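Uncharacterized protein (Bordetella bronchiseptica RB50, PDB 3BE3) is of unknown function but belongs to the DUF1653 family of the SH3 clan and folds into a small, mainly beta domain built on an antiparallel sheet. Local coordinates at residues R9-H20 / Q69-P80. Numbering follows the deposited sequence.
Sequences RPGVYRHYKGDH and QPRFAYVGHVTP. With SO4 (sulfate ion), chain D.
R14 and A73 form a hydrogen-bonded antiparallel pair: R14 N donates to A73 O at 2.8 Å, and A73 N returns a nearly straight bond (176°) to R14 O. On one side of this pair V75 N bonds V12 O; on the other, Y16 N bonds R71 O, with Y16 already inside the type I turn from H15 to G18. Beside this turn, a sulfate, probably from the crystallisation liquor, collects H15 NE2 on O1 at 2.8 Å, Y16 OH on O2 at 2.8 Å, and R71 NH1 on O1; R53 also binds it, while E60 forms a salt bridge with R71. Backbone bonds G11-A23 and Y13-Y21 tie strand 11-15 to strand 20-29 on its other side, an antiparallel sheet consistent with the SH3 clan. On the face carrying Y13, H15, F72 and Y74, the Y74 edge meets the Y13 face, with planes at 60°, and Y74 CB sits 3.5 Å from Y13 CE2. Y13 OH donates to R9 O at 2.6 Å. The H15 edge meets the F72 face, H15 CD2 lying 3.5 Å from F72 CZ; W58 stacks with F72. Farther out, P80 CD makes a CH-pi contact over one face of the H20 ring, 3.5 Å from its centroid.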
loop_
_atom_site.group_PDB
_atom_site.type_symbol
_atom_site.label_atom_id
_atom_site.label_comp_id
_atom_site.label_asym_id
_atom_site.label_seq_id
_atom_site.Cartn_x
_atom_site.Cartn_y
_atom_site.Cartn_z
ATOM N N ARG B 9 5.488 1.431 13.938
ATOM C CA ARG B 9 4.199 1.227 14.579
ATOM C C ARG B 9 3.103 1.810 13.699
ATOM O O ARG B 9 3.049 3.018 13.487
ATOM C CB ARG B 9 4.151 1.900 15.953
ATOM C CG ARG B 9 4.922 1.175 17.040
ATOM C CD ARG B 9 4.529 1.654 18.440
ATOM N NE ARG B 9 3.122 1.402 18.745
ATOM C CZ ARG B 9 2.550 1.657 19.922
ATOM N NH1 ARG B 9 3.259 2.173 20.917
ATOM N NH2 ARG B 9 1.264 1.397 20.107
ATOM N N PRO B 10 2.219 0.953 13.159
ATOM C CA PRO B 10 1.147 1.486 12.315
ATOM C C PRO B 10 0.192 2.265 13.208
ATOM O O PRO B 10 0.090 1.985 14.403
ATOM C CB PRO B 10 0.489 0.237 11.735
ATOM C CG PRO B 10 1.584 -0.770 11.741
ATOM C CD PRO B 10 2.246 -0.515 13.099
ATOM N N GLY B 11 -0.494 3.238 12.627
ATOM C CA GLY B 11 -1.417 4.053 13.399
ATOM C C GLY B 11 -1.499 5.449 12.820
ATOM O O GLY B 11 -1.147 5.665 11.665
ATOM N N VAL B 12 -1.946 6.404 13.625
ATOM C CA VAL B 12 -2.080 7.780 13.169
ATOM C C VAL B 12 -0.788 8.570 13.325
ATOM O O VAL B 12 -0.140 8.538 14.373
ATOM C CB VAL B 12 -3.240 8.490 13.917
ATOM C CG1 VAL B 12 -3.371 9.947 13.455
ATOM C CG2 VAL B 12 -4.552 7.740 13.642
ATOM N N TYR B 13 -0.413 9.256 12.252
ATOM C CA TYR B 13 0.797 10.064 12.225
ATOM C C TYR B 13 0.497 11.493 11.810
ATOM O O TYR B 13 -0.382 11.738 10.981
ATOM C CB TYR B 13 1.811 9.488 11.230
ATOM C CG TYR B 13 2.575 8.278 11.718
ATOM C CD1 TYR B 13 1.995 7.022 11.745
ATOM C CD2 TYR B 13 3.888 8.398 12.153
ATOM C CE1 TYR B 13 2.703 5.904 12.196
ATOM C CE2 TYR B 13 4.602 7.294 12.598
ATOM C CZ TYR B 13 4.014 6.052 12.618
ATOM O OH TYR B 13 4.736 4.971 13.055
ATOM N N ARG B 14 1.237 12.435 12.383
ATOM C CA ARG B 14 1.084 13.834 12.013
ATOM C C ARG B 14 2.313 14.168 11.167
ATOM O O ARG B 14 3.443 14.077 11.648
ATOM C CB ARG B 14 1.052 14.739 13.249
ATOM C CG ARG B 14 0.864 16.228 12.912
ATOM C CD ARG B 14 1.016 17.100 14.150
ATOM N NE ARG B 14 2.343 16.983 14.748
ATOM C CZ ARG B 14 2.573 16.634 16.011
ATOM N NH1 ARG B 14 1.567 16.362 16.829
ATOM N NH2 ARG B 14 3.814 16.553 16.458
ATOM N N HIS B 15 2.081 14.507 9.899
ATOM C CA HIS B 15 3.147 14.875 8.965
ATOM C C HIS B 15 3.668 16.227 9.467
ATOM O O HIS B 15 2.910 17.003 10.053
ATOM C CB HIS B 15 2.564 14.977 7.544
ATOM C CG HIS B 15 3.554 15.394 6.499
ATOM N ND1 HIS B 15 3.604 16.674 5.994
ATOM C CD2 HIS B 15 4.529 14.700 5.860
ATOM C CE1 HIS B 15 4.561 16.752 5.086
ATOM N NE2 HIS B 15 5.138 15.566 4.988
ATOM N N TYR B 16 4.947 16.524 9.251
ATOM C CA TYR B 16 5.508 17.779 9.757
ATOM C C TYR B 16 4.815 19.056 9.273
ATOM O O TYR B 16 5.010 20.129 9.855
ATOM C CB TYR B 16 7.016 17.851 9.463
ATOM C CG TYR B 16 7.403 18.121 8.025
ATOM C CD1 TYR B 16 7.562 19.416 7.556
ATOM C CD2 TYR B 16 7.655 17.079 7.145
ATOM C CE1 TYR B 16 7.968 19.668 6.239
ATOM C CE2 TYR B 16 8.059 17.321 5.826
ATOM C CZ TYR B 16 8.221 18.617 5.378
ATOM O OH TYR B 16 8.661 18.862 4.092
ATOM N N LYS B 17 4.012 18.956 8.220
ATOM C CA LYS B 17 3.313 20.133 7.718
ATOM C C LYS B 17 1.947 20.357 8.362
ATOM O O LYS B 17 1.234 21.295 7.999
ATOM C CB LYS B 17 3.169 20.081 6.193
ATOM C CG LYS B 17 4.430 20.515 5.456
ATOM C CD LYS B 17 4.191 20.719 3.956
ATOM C CE LYS B 17 3.448 22.027 3.649
ATOM N NZ LYS B 17 2.034 22.066 4.128
ATOM N N GLY B 18 1.580 19.496 9.312
ATOM C CA GLY B 18 0.312 19.675 10.001
ATOM C C GLY B 18 -0.819 18.675 9.792
ATOM O O GLY B 18 -1.643 18.492 10.687
ATOM N N ASP B 19 -0.877 18.035 8.626
ATOM C CA ASP B 19 -1.946 17.073 8.358
ATOM C C ASP B 19 -1.705 15.696 8.962
ATOM O O ASP B 19 -0.559 15.292 9.175
ATOM C CB ASP B 19 -2.176 16.933 6.846
ATOM C CG ASP B 19 -2.690 18.215 6.206
ATOM O OD1 ASP B 19 -3.632 18.828 6.758
ATOM O OD2 ASP B 19 -2.161 18.603 5.143
ATOM N N HIS B 20 -2.795 14.975 9.223
ATOM C CA HIS B 20 -2.735 13.634 9.809
ATOM C C HIS B 20 -3.010 12.530 8.792
ATOM O O HIS B 20 -3.755 12.724 7.826
ATOM C CB HIS B 20 -3.723 13.527 10.979
ATOM C CG HIS B 20 -3.369 14.407 12.136
ATOM N ND1 HIS B 20 -2.624 13.963 13.209
ATOM C CD2 HIS B 20 -3.586 15.729 12.349
ATOM C CE1 HIS B 20 -2.394 14.973 14.031
ATOM N NE2 HIS B 20 -2.966 16.055 13.530
ATOM N N GLN B 69 12.908 17.630 13.136
ATOM C CA GLN B 69 11.687 16.947 13.560
ATOM C C GLN B 69 11.345 15.789 12.625
ATOM O O GLN B 69 11.759 15.769 11.467
ATOM C CB GLN B 69 10.519 17.935 13.626
ATOM C CG GLN B 69 10.112 18.549 12.299
ATOM C CD GLN B 69 8.902 19.461 12.437
ATOM O OE1 GLN B 69 7.877 19.070 13.001
ATOM N NE2 GLN B 69 9.014 20.679 11.917
ATOM N N PRO B 70 10.593 14.795 13.121
ATOM C CA PRO B 70 10.234 13.656 12.268
ATOM C C PRO B 70 9.414 14.100 11.066
ATOM O O PRO B 70 8.630 15.038 11.162
ATOM C CB PRO B 70 9.404 12.769 13.200
ATOM C CG PRO B 70 9.879 13.133 14.566
ATOM C CD PRO B 70 10.028 14.633 14.473
ATOM N N ARG B 71 9.608 13.438 9.930
ATOM C CA ARG B 71 8.821 13.760 8.743
ATOM C C ARG B 71 7.384 13.394 9.111
ATOM O O ARG B 71 6.445 14.120 8.802
ATOM C CB ARG B 71 9.281 12.930 7.539
ATOM C CG ARG B 71 8.564 13.302 6.239
ATOM C CD ARG B 71 8.898 12.356 5.093
ATOM N NE ARG B 71 10.301 12.401 4.679
ATOM C CZ ARG B 71 10.878 13.432 4.067
ATOM N NH1 ARG B 71 10.182 14.529 3.786
ATOM N NH2 ARG B 71 12.158 13.361 3.719
ATOM N N PHE B 72 7.242 12.255 9.790
ATOM C CA PHE B 72 5.947 11.750 10.251
ATOM C C PHE B 72 6.044 11.390 11.735
ATOM O O PHE B 72 6.823 10.516 12.103
ATOM C CB PHE B 72 5.537 10.497 9.467
ATOM C CG PHE B 72 5.092 10.769 8.047
ATOM C CD1 PHE B 72 5.994 10.721 6.987
ATOM C CD2 PHE B 72 3.754 11.059 7.767
ATOM C CE1 PHE B 72 5.573 10.955 5.674
ATOM C CE2 PHE B 72 3.328 11.293 6.468
ATOM C CZ PHE B 72 4.239 11.242 5.417
ATOM N N ALA B 73 5.262 12.059 12.580
ATOM C CA ALA B 73 5.272 11.800 14.028
ATOM C C ALA B 73 4.085 10.965 14.501
ATOM O O ALA B 73 2.932 11.368 14.348
ATOM C CB ALA B 73 5.300 13.114 14.800
ATOM N N TYR B 74 4.372 9.806 15.090
ATOM C CA TYR B 74 3.331 8.902 15.593
ATOM C C TYR B 74 2.595 9.532 16.773
ATOM O O TYR B 74 3.226 10.023 17.709
ATOM C CB TYR B 74 3.971 7.573 16.039
ATOM C CG TYR B 74 3.011 6.527 16.595
ATOM C CD1 TYR B 74 2.114 5.862 15.772
ATOM C CD2 TYR B 74 3.011 6.204 17.948
ATOM C CE1 TYR B 74 1.240 4.893 16.281
ATOM C CE2 TYR B 74 2.136 5.242 18.467
ATOM C CZ TYR B 74 1.249 4.587 17.632
ATOM O OH TYR B 74 0.379 3.640 18.150
ATOM N N VAL B 75 1.263 9.524 16.738
ATOM C CA VAL B 75 0.497 10.089 17.850
ATOM C C VAL B 75 -0.576 9.148 18.395
ATOM O O VAL B 75 -1.483 9.572 19.106
ATOM C CB VAL B 75 -0.184 11.420 17.478
ATOM C CG1 VAL B 75 0.840 12.394 16.903
ATOM C CG2 VAL B 75 -1.323 11.170 16.497
ATOM N N GLY B 76 -0.471 7.867 18.069
ATOM C CA GLY B 76 -1.442 6.918 18.575
ATOM C C GLY B 76 -2.422 6.417 17.535
ATOM O O GLY B 76 -2.071 6.250 16.365
ATOM N N HIS B 77 -3.658 6.187 17.959
ATOM C CA HIS B 77 -4.687 5.667 17.068
ATOM C C HIS B 77 -5.844 6.612 16.786
ATOM O O HIS B 77 -6.776 6.258 16.062
ATOM C CB HIS B 77 -5.211 4.344 17.630
ATOM C CG HIS B 77 -4.180 3.261 17.645
ATOM N ND1 HIS B 77 -3.681 2.700 16.490
ATOM C CD2 HIS B 77 -3.486 2.697 18.666
ATOM C CE1 HIS B 77 -2.723 1.842 16.794
ATOM N NE2 HIS B 77 -2.585 1.822 18.109
ATOM N N VAL B 78 -5.777 7.819 17.332
ATOM C CA VAL B 78 -6.831 8.796 17.107
ATOM C C VAL B 78 -6.256 10.108 16.597
ATOM O O VAL B 78 -5.071 10.380 16.765
ATOM C CB VAL B 78 -7.624 9.066 18.409
ATOM C CG1 VAL B 78 -8.229 7.776 18.917
ATOM C CG2 VAL B 78 -6.716 9.675 19.476
ATOM N N THR B 79 -7.093 10.916 15.954
ATOM C CA THR B 79 -6.669 12.225 15.455
ATOM C C THR B 79 -7.162 13.291 16.434
ATOM O O THR B 79 -8.101 13.050 17.193
ATOM C CB THR B 79 -7.259 12.523 14.053
ATOM O OG1 THR B 79 -8.629 12.094 14.005
ATOM C CG2 THR B 79 -6.449 11.826 12.977
ATOM N N PRO B 80 -6.547 14.490 16.413
ATOM C CA PRO B 80 -6.938 15.585 17.312
ATOM C C PRO B 80 -8.278 16.260 17.040
ATOM O O PRO B 80 -8.799 16.226 15.924
ATOM C CB PRO B 80 -5.778 16.571 17.180
ATOM C CG PRO B 80 -5.377 16.401 15.752
ATOM C CD PRO B 80 -5.384 14.882 15.594
HETATM S S SO4 D . 7.334 15.881 2.119
HETATM O O1 SO4 D . 7.220 14.860 3.182
HETATM O O2 SO4 D . 8.575 16.651 2.329
HETATM O O3 SO4 D . 7.387 15.223 0.806
HETATM O O4 SO4 D . 6.173 16.784 2.176
HETATM O O HOH W 1 0.949 1.230 17.012
#